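Local coordinates for outer membrane protein (Tpn50) (Borrelia burgdorferi, PDB 3OON) that probably anchors the outer membrane to the cell wall by binding peptidoglycan through this OmpA-like C-terminal domain, at residues A[51-56]-A[92-97]; A[56-61]-A[113-118]. One frame throughout, in Å; residues are numbered along the deposited sequence.

Interaction 1: A[51-56]-A[92-97]; sequences ILIEGH and ILFKGW
I53 and I92 meet methyl to methyl where strands 51-55 and 92-96 run parallel, the two strands of a beta-alpha-beta crossover whose connecting helix is 63-83, in an OmpA-like C-terminal domain. The tightly packed face is the one carrying I51, I53, I92 and F94, which is turned to that helix. There I53 CD1 lies 3.6 Å from I92 CG2 and also touches F94 CE1. CG2 of I92 in turn sits over one face of the F94 ring, toward its rim. I51 and I92 run side by side, their CG1 atoms 3.8 Å apart; I51 CG1 stands between its own N and carbonyl carbon (chi1 65°), which turns it toward the neighbouring strand. L81, I82 and A74 of the helix cover these isoleucines. Five backbone bonds, from L93 N to I51 O at one end to W97 N to G55 O at the other, join the strands in parallel register, and G55 pairs with G96 without side chains. On the other face the packing is looser and partly solvent-exposed: L52 reaches L93 CB with CD1 at 3.9 Å, while the bent chain of K95 leads away from strand 51-55 and lays CE over one face of the W97 indole. Beyond the strand ends, H56 and W97 lie nearly parallel but slid apart, planes at 11°, with H56 CE1 3.5 Å from W97 CD1. E54 and W97 run alongside each other, and the extended glutamate chain brings its carboxylate to the indole edge. W97 NE1 donates to E54 OE2 at 2.7 Å; the oxygen lies in the indole plane and is approached on its anti side, with the donor 35° out of the carboxylate plane.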
loop_
_atom_site.group_PDB
_atom_site.type_symbol
_atom_site.label_atom_id
_atom_site.label_comp_id
_atom_site.label_asym_id
_atom_site.label_seq_id
_atom_site.Cartn_x
_atom_site.Cartn_y
_atom_site.Cartn_z
ATOM N N ILE A 51 6.231 15.186 1.922
ATOM C CA ILE A 51 6.263 13.903 2.635
ATOM C C ILE A 51 6.988 13.997 3.974
ATOM O O ILE A 51 7.842 14.854 4.174
ATOM C CB ILE A 51 6.874 12.734 1.796
ATOM C CG1 ILE A 51 8.354 12.967 1.480
ATOM C CG2 ILE A 51 6.062 12.473 0.508
ATOM C CD1 ILE A 51 9.026 11.724 0.859
ATOM N N LEU A 52 6.635 13.102 4.883
ATOM C CA LEU A 52 7.317 12.986 6.168
ATOM C C LEU A 52 7.905 11.590 6.251
ATOM O O LEU A 52 7.177 10.605 6.052
ATOM C CB LEU A 52 6.308 13.197 7.304
ATOM C CG LEU A 52 6.706 12.723 8.707
ATOM C CD1 LEU A 52 7.824 13.588 9.260
ATOM C CD2 LEU A 52 5.493 12.800 9.621
ATOM N N ILE A 53 9.208 11.500 6.526
ATOM C CA ILE A 53 9.884 10.214 6.628
ATOM C C ILE A 53 10.341 10.038 8.063
ATOM O O ILE A 53 11.086 10.883 8.589
ATOM C CB ILE A 53 11.108 10.095 5.698
ATOM C CG1 ILE A 53 10.742 10.499 4.265
ATOM C CG2 ILE A 53 11.684 8.664 5.772
ATOM C CD1 ILE A 53 11.877 10.315 3.264
ATOM N N GLU A 54 9.900 8.950 8.690
ATOM C CA GLU A 54 10.150 8.710 10.112
ATOM C C GLU A 54 10.974 7.447 10.312
ATOM O O GLU A 54 10.613 6.373 9.799
ATOM C CB GLU A 54 8.827 8.598 10.873
ATOM C CG GLU A 54 7.964 9.851 10.773
ATOM C CD GLU A 54 6.652 9.711 11.496
ATOM O OE1 GLU A 54 5.661 9.276 10.863
ATOM O OE2 GLU A 54 6.609 10.032 12.701
ATOM N N GLY A 55 12.087 7.592 11.027
ATOM C CA GLY A 55 13.037 6.504 11.252
ATOM C C GLY A 55 12.977 6.001 12.681
ATOM O O GLY A 55 12.533 6.721 13.594
ATOM N N HIS A 56 13.432 4.764 12.872
ATOM C CA HIS A 56 13.374 4.103 14.161
ATOM C C HIS A 56 14.603 3.242 14.414
ATOM O O HIS A 56 15.239 2.714 13.483
ATOM C CB HIS A 56 12.122 3.214 14.278
ATOM C CG HIS A 56 10.835 3.940 14.051
ATOM N ND1 HIS A 56 10.092 4.483 15.077
ATOM C CD2 HIS A 56 10.156 4.213 12.911
ATOM C CE1 HIS A 56 9.012 5.058 14.581
ATOM N NE2 HIS A 56 9.026 4.907 13.268
ATOM N N ILE A 92 10.579 17.307 1.720
ATOM C CA ILE A 92 10.755 16.186 2.672
ATOM C C ILE A 92 11.073 16.597 4.117
ATOM O O ILE A 92 12.073 17.270 4.380
ATOM C CB ILE A 92 11.834 15.174 2.199
ATOM C CG1 ILE A 92 11.601 14.773 0.742
ATOM C CG2 ILE A 92 11.840 13.924 3.122
ATOM C CD1 ILE A 92 12.697 13.879 0.168
ATOM N N LEU A 93 10.214 16.182 5.044
ATOM C CA LEU A 93 10.492 16.310 6.466
ATOM C C LEU A 93 11.079 14.982 6.935
ATOM O O LEU A 93 10.624 13.915 6.509
ATOM C CB LEU A 93 9.215 16.624 7.254
ATOM C CG LEU A 93 8.545 17.992 7.125
ATOM C CD1 LEU A 93 7.108 17.968 7.617
ATOM C CD2 LEU A 93 9.333 19.043 7.874
ATOM N N PHE A 94 12.105 15.064 7.777
ATOM C CA PHE A 94 12.802 13.894 8.323
ATOM C C PHE A 94 12.657 13.899 9.832
ATOM O O PHE A 94 12.984 14.899 10.479
ATOM C CB PHE A 94 14.295 13.948 7.989
ATOM C CG PHE A 94 14.604 13.926 6.529
ATOM C CD1 PHE A 94 14.658 12.719 5.836
ATOM C CD2 PHE A 94 14.873 15.109 5.844
ATOM C CE1 PHE A 94 14.971 12.687 4.469
ATOM C CE2 PHE A 94 15.182 15.095 4.479
ATOM C CZ PHE A 94 15.235 13.878 3.791
ATOM N N LYS A 95 12.183 12.791 10.394
ATOM C CA LYS A 95 11.993 12.665 11.826
ATOM C C LYS A 95 12.606 11.362 12.335
ATOM O O LYS A 95 12.329 10.293 11.800
ATOM C CB LYS A 95 10.493 12.693 12.160
ATOM C CG LYS A 95 10.116 12.272 13.570
ATOM C CD LYS A 95 10.328 13.386 14.564
ATOM C CE LYS A 95 9.505 13.173 15.820
ATOM N NZ LYS A 95 9.948 14.088 16.912
ATOM N N GLY A 96 13.429 11.457 13.372
ATOM C CA GLY A 96 13.940 10.260 14.045
ATOM C C GLY A 96 13.260 10.101 15.394
ATOM O O GLY A 96 13.175 11.065 16.161
ATOM N N TRP A 97 12.766 8.893 15.681
ATOM C CA TRP A 97 12.098 8.601 16.949
ATOM C C TRP A 97 12.997 7.855 17.932
ATOM O O TRP A 97 12.573 7.490 19.037
ATOM C CB TRP A 97 10.850 7.758 16.684
ATOM C CG TRP A 97 9.718 8.538 16.152
ATOM C CD1 TRP A 97 9.268 8.550 14.864
ATOM C CD2 TRP A 97 8.878 9.434 16.880
ATOM N NE1 TRP A 97 8.194 9.396 14.745
ATOM C CE2 TRP A 97 7.930 9.953 15.967
ATOM C CE3 TRP A 97 8.827 9.851 18.221
ATOM C CZ2 TRP A 97 6.941 10.867 16.348
ATOM C CZ3 TRP A 97 7.844 10.766 18.597
ATOM C CH2 TRP A 97 6.916 11.262 17.662
#

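Interaction 2: A[56-61]-A[113-118]; sequences HTEQFG and KNRRVE. With SO4 (sulfate ion), chain B.
H56 donates one hydrogen bond to E118: NE2 meets the syn lone pair of OE1 at 2.6 Å, close to the imidazole plane, with the side chains crossing at about a right angle. Such a His-carboxylate bond fixes the ring's rotation and would favour a proton on NE2. Two charge pairs follow, one beside this bond, one farther along the loop. The R116 chain bends at chi3 (35°), which sets NE; NH2 lies over one face of the imidazole, toward its rim, 3.3 Å from H56 CE1, and forms a salt bridge with E118 OE2 at 3.0 Å. E58 stacks on R115 with carboxylate and guanidinium planes 3° apart, OE1 over the centre of the guanidinium and 3.5 Å from NH1, an attraction of charges with no N-H directed at the oxygen. These contacts hold loop 56-61, after strand 51-55 of the OmpA-like fold, against strand 114-122. A sulfate, probably from the crystallisation liquor, takes edge-on bonds from R115 NE to O2 (2.8 Å) and from NH2 to O1, and others from R73 and the backbone N of E58 and Q59. It probably marks the peptidoglycan-binding pocket, E58 and R73 standing at the positions of the conserved acid and arginine of OmpA-like relatives. Water adds two links: one accepts from H56 N and donates to R116 O, the other accepts from R116 N and donates weakly to E58 OE2.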
loop_
_atom_site.group_PDB
_atom_site.type_symbol
_atom_site.label_atom_id
_atom_site.label_comp_id
_atom_site.label_asym_id
_atom_site.label_seq_id
_atom_site.Cartn_x
_atom_site.Cartn_y
_atom_site.Cartn_z
ATOM N N HIS A 56 13.432 4.764 12.872
ATOM C CA HIS A 56 13.374 4.103 14.161
ATOM C C HIS A 56 14.603 3.242 14.414
ATOM O O HIS A 56 15.239 2.714 13.483
ATOM C CB HIS A 56 12.122 3.214 14.278
ATOM C CG HIS A 56 10.835 3.940 14.051
ATOM N ND1 HIS A 56 10.092 4.483 15.077
ATOM C CD2 HIS A 56 10.156 4.213 12.911
ATOM C CE1 HIS A 56 9.012 5.058 14.581
ATOM N NE2 HIS A 56 9.026 4.907 13.268
ATOM N N THR A 57 14.930 3.118 15.693
ATOM C CA THR A 57 15.919 2.166 16.154
ATOM C C THR A 57 15.221 1.212 17.109
ATOM O O THR A 57 14.084 1.453 17.515
ATOM C CB THR A 57 17.074 2.854 16.898
ATOM O OG1 THR A 57 16.535 3.732 17.892
ATOM C CG2 THR A 57 17.927 3.664 15.943
ATOM N N GLU A 58 15.917 0.139 17.472
ATOM C CA GLU A 58 15.373 -0.845 18.404
ATOM C C GLU A 58 16.168 -0.925 19.704
ATOM O O GLU A 58 15.594 -1.163 20.768
ATOM C CB GLU A 58 15.287 -2.213 17.735
ATOM C CG GLU A 58 14.294 -2.234 16.581
ATOM C CD GLU A 58 14.029 -3.619 16.028
ATOM O OE1 GLU A 58 14.777 -4.569 16.362
ATOM O OE2 GLU A 58 13.065 -3.753 15.240
ATOM N N GLN A 59 17.481 -0.721 19.603
ATOM C CA GLN A 59 18.409 -0.838 20.739
ATOM C C GLN A 59 18.092 0.204 21.803
ATOM O O GLN A 59 17.701 1.326 21.488
ATOM C CB GLN A 59 19.844 -0.643 20.230
ATOM C CG GLN A 59 20.963 -0.889 21.211
ATOM C CD GLN A 59 22.343 -0.810 20.560
ATOM O OE1 GLN A 59 23.035 -1.822 20.438
ATOM N NE2 GLN A 59 22.746 0.388 20.138
ATOM N N PHE A 60 18.245 -0.157 23.072
ATOM C CA PHE A 60 18.115 0.868 24.088
ATOM C C PHE A 60 19.457 1.508 24.418
ATOM O O PHE A 60 20.067 1.274 25.462
ATOM C CB PHE A 60 17.260 0.418 25.283
ATOM C CG PHE A 60 15.778 0.532 25.004
ATOM C CD1 PHE A 60 15.138 1.776 25.071
ATOM C CD2 PHE A 60 15.039 -0.579 24.589
ATOM C CE1 PHE A 60 13.782 1.900 24.782
ATOM C CE2 PHE A 60 13.672 -0.467 24.292
ATOM C CZ PHE A 60 13.044 0.777 24.388
ATOM N N GLY A 61 19.909 2.320 23.471
ATOM C CA GLY A 61 21.146 3.061 23.614
ATOM C C GLY A 61 20.843 4.410 24.228
ATOM O O GLY A 61 19.704 4.687 24.623
ATOM N N LYS A 113 17.802 -7.660 10.268
ATOM C CA LYS A 113 18.308 -6.308 10.014
ATOM C C LYS A 113 17.142 -5.339 9.785
ATOM O O LYS A 113 17.325 -4.113 9.796
ATOM C CB LYS A 113 19.218 -6.302 8.785
ATOM C CG LYS A 113 20.535 -7.065 8.936
ATOM C CD LYS A 113 21.215 -7.206 7.574
ATOM C CE LYS A 113 22.004 -8.513 7.439
ATOM N NZ LYS A 113 23.192 -8.564 8.345
ATOM N N ASN A 114 15.951 -5.904 9.574
ATOM C CA ASN A 114 14.732 -5.133 9.295
ATOM C C ASN A 114 14.354 -4.111 10.369
ATOM O O ASN A 114 14.161 -4.453 11.535
ATOM C CB ASN A 114 13.542 -6.068 9.047
ATOM C CG ASN A 114 13.338 -6.391 7.576
ATOM O OD1 ASN A 114 13.504 -5.533 6.699
ATOM N ND2 ASN A 114 12.936 -7.621 7.299
ATOM N N ARG A 115 14.225 -2.857 9.944
ATOM C CA ARG A 115 13.807 -1.772 10.822
ATOM C C ARG A 115 12.642 -0.996 10.202
ATOM O O ARG A 115 12.564 -0.828 8.978
ATOM C CB ARG A 115 14.972 -0.817 11.101
ATOM C CG ARG A 115 16.129 -1.424 11.883
ATOM C CD ARG A 115 15.691 -1.819 13.275
ATOM N NE ARG A 115 16.780 -2.434 14.037
ATOM C CZ ARG A 115 17.073 -3.736 14.033
ATOM N NH1 ARG A 115 16.371 -4.597 13.294
ATOM N NH2 ARG A 115 18.086 -4.183 14.764
ATOM N N ARG A 116 11.754 -0.518 11.068
ATOM C CA ARG A 116 10.543 0.166 10.659
ATOM C C ARG A 116 10.858 1.550 10.108
ATOM O O ARG A 116 11.646 2.303 10.692
ATOM C CB ARG A 116 9.579 0.287 11.843
ATOM C CG ARG A 116 9.022 -1.054 12.364
ATOM C CD ARG A 116 8.158 -0.850 13.608
ATOM N NE ARG A 116 7.419 0.416 13.540
ATOM C CZ ARG A 116 7.580 1.445 14.373
ATOM N NH1 ARG A 116 8.437 1.379 15.388
ATOM N NH2 ARG A 116 6.856 2.540 14.193
ATOM N N VAL A 117 10.244 1.859 8.966
ATOM C CA VAL A 117 10.267 3.198 8.384
ATOM C C VAL A 117 8.833 3.504 8.002
ATOM O O VAL A 117 8.081 2.621 7.576
ATOM C CB VAL A 117 11.173 3.321 7.118
ATOM C CG1 VAL A 117 11.247 4.783 6.639
ATOM C CG2 VAL A 117 12.572 2.833 7.376
ATOM N N GLU A 118 8.443 4.755 8.177
ATOM C CA GLU A 118 7.152 5.189 7.712
ATOM C C GLU A 118 7.396 6.379 6.831
ATOM O O GLU A 118 8.298 7.183 7.099
ATOM C CB GLU A 118 6.231 5.579 8.867
ATOM C CG GLU A 118 5.785 4.414 9.736
ATOM C CD GLU A 118 6.679 4.231 10.946
ATOM O OE1 GLU A 118 7.013 5.255 11.605
ATOM O OE2 GLU A 118 7.048 3.067 11.231
HETATM S S SO4 B . 19.205 -0.594 16.095
HETATM O O1 SO4 B . 19.364 -2.031 16.313
HETATM O O2 SO4 B . 17.934 -0.324 15.436
HETATM O O3 SO4 B . 19.236 0.060 17.402
HETATM O O4 SO4 B . 20.322 -0.116 15.289
HETATM O O HOH W 1 14.186 2.935 10.694
HETATM O O HOH W 2 12.337 -0.764 13.882
#

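Overall arrangement
Interaction 1 is partly buried and joins two neighbouring strands of the sheet, whereas interaction 2 lies at the surface and ties the loop after strand 51-55 to strand 114-122. Both therefore involve the neighbourhood of strand 51-55, which has edge strand 92-96 on one side and central strand 114-122 on the other; E54 and E118 probably share a backbone hydrogen bond across the latter border. H56 belongs to both contacts, with W97 beside its ring in the first and E118 at its NE2 in the second. Backbone bonds and aliphatic packing dominate inside the sheet; arginines, carboxylates, water and a sulfate take over at the loop.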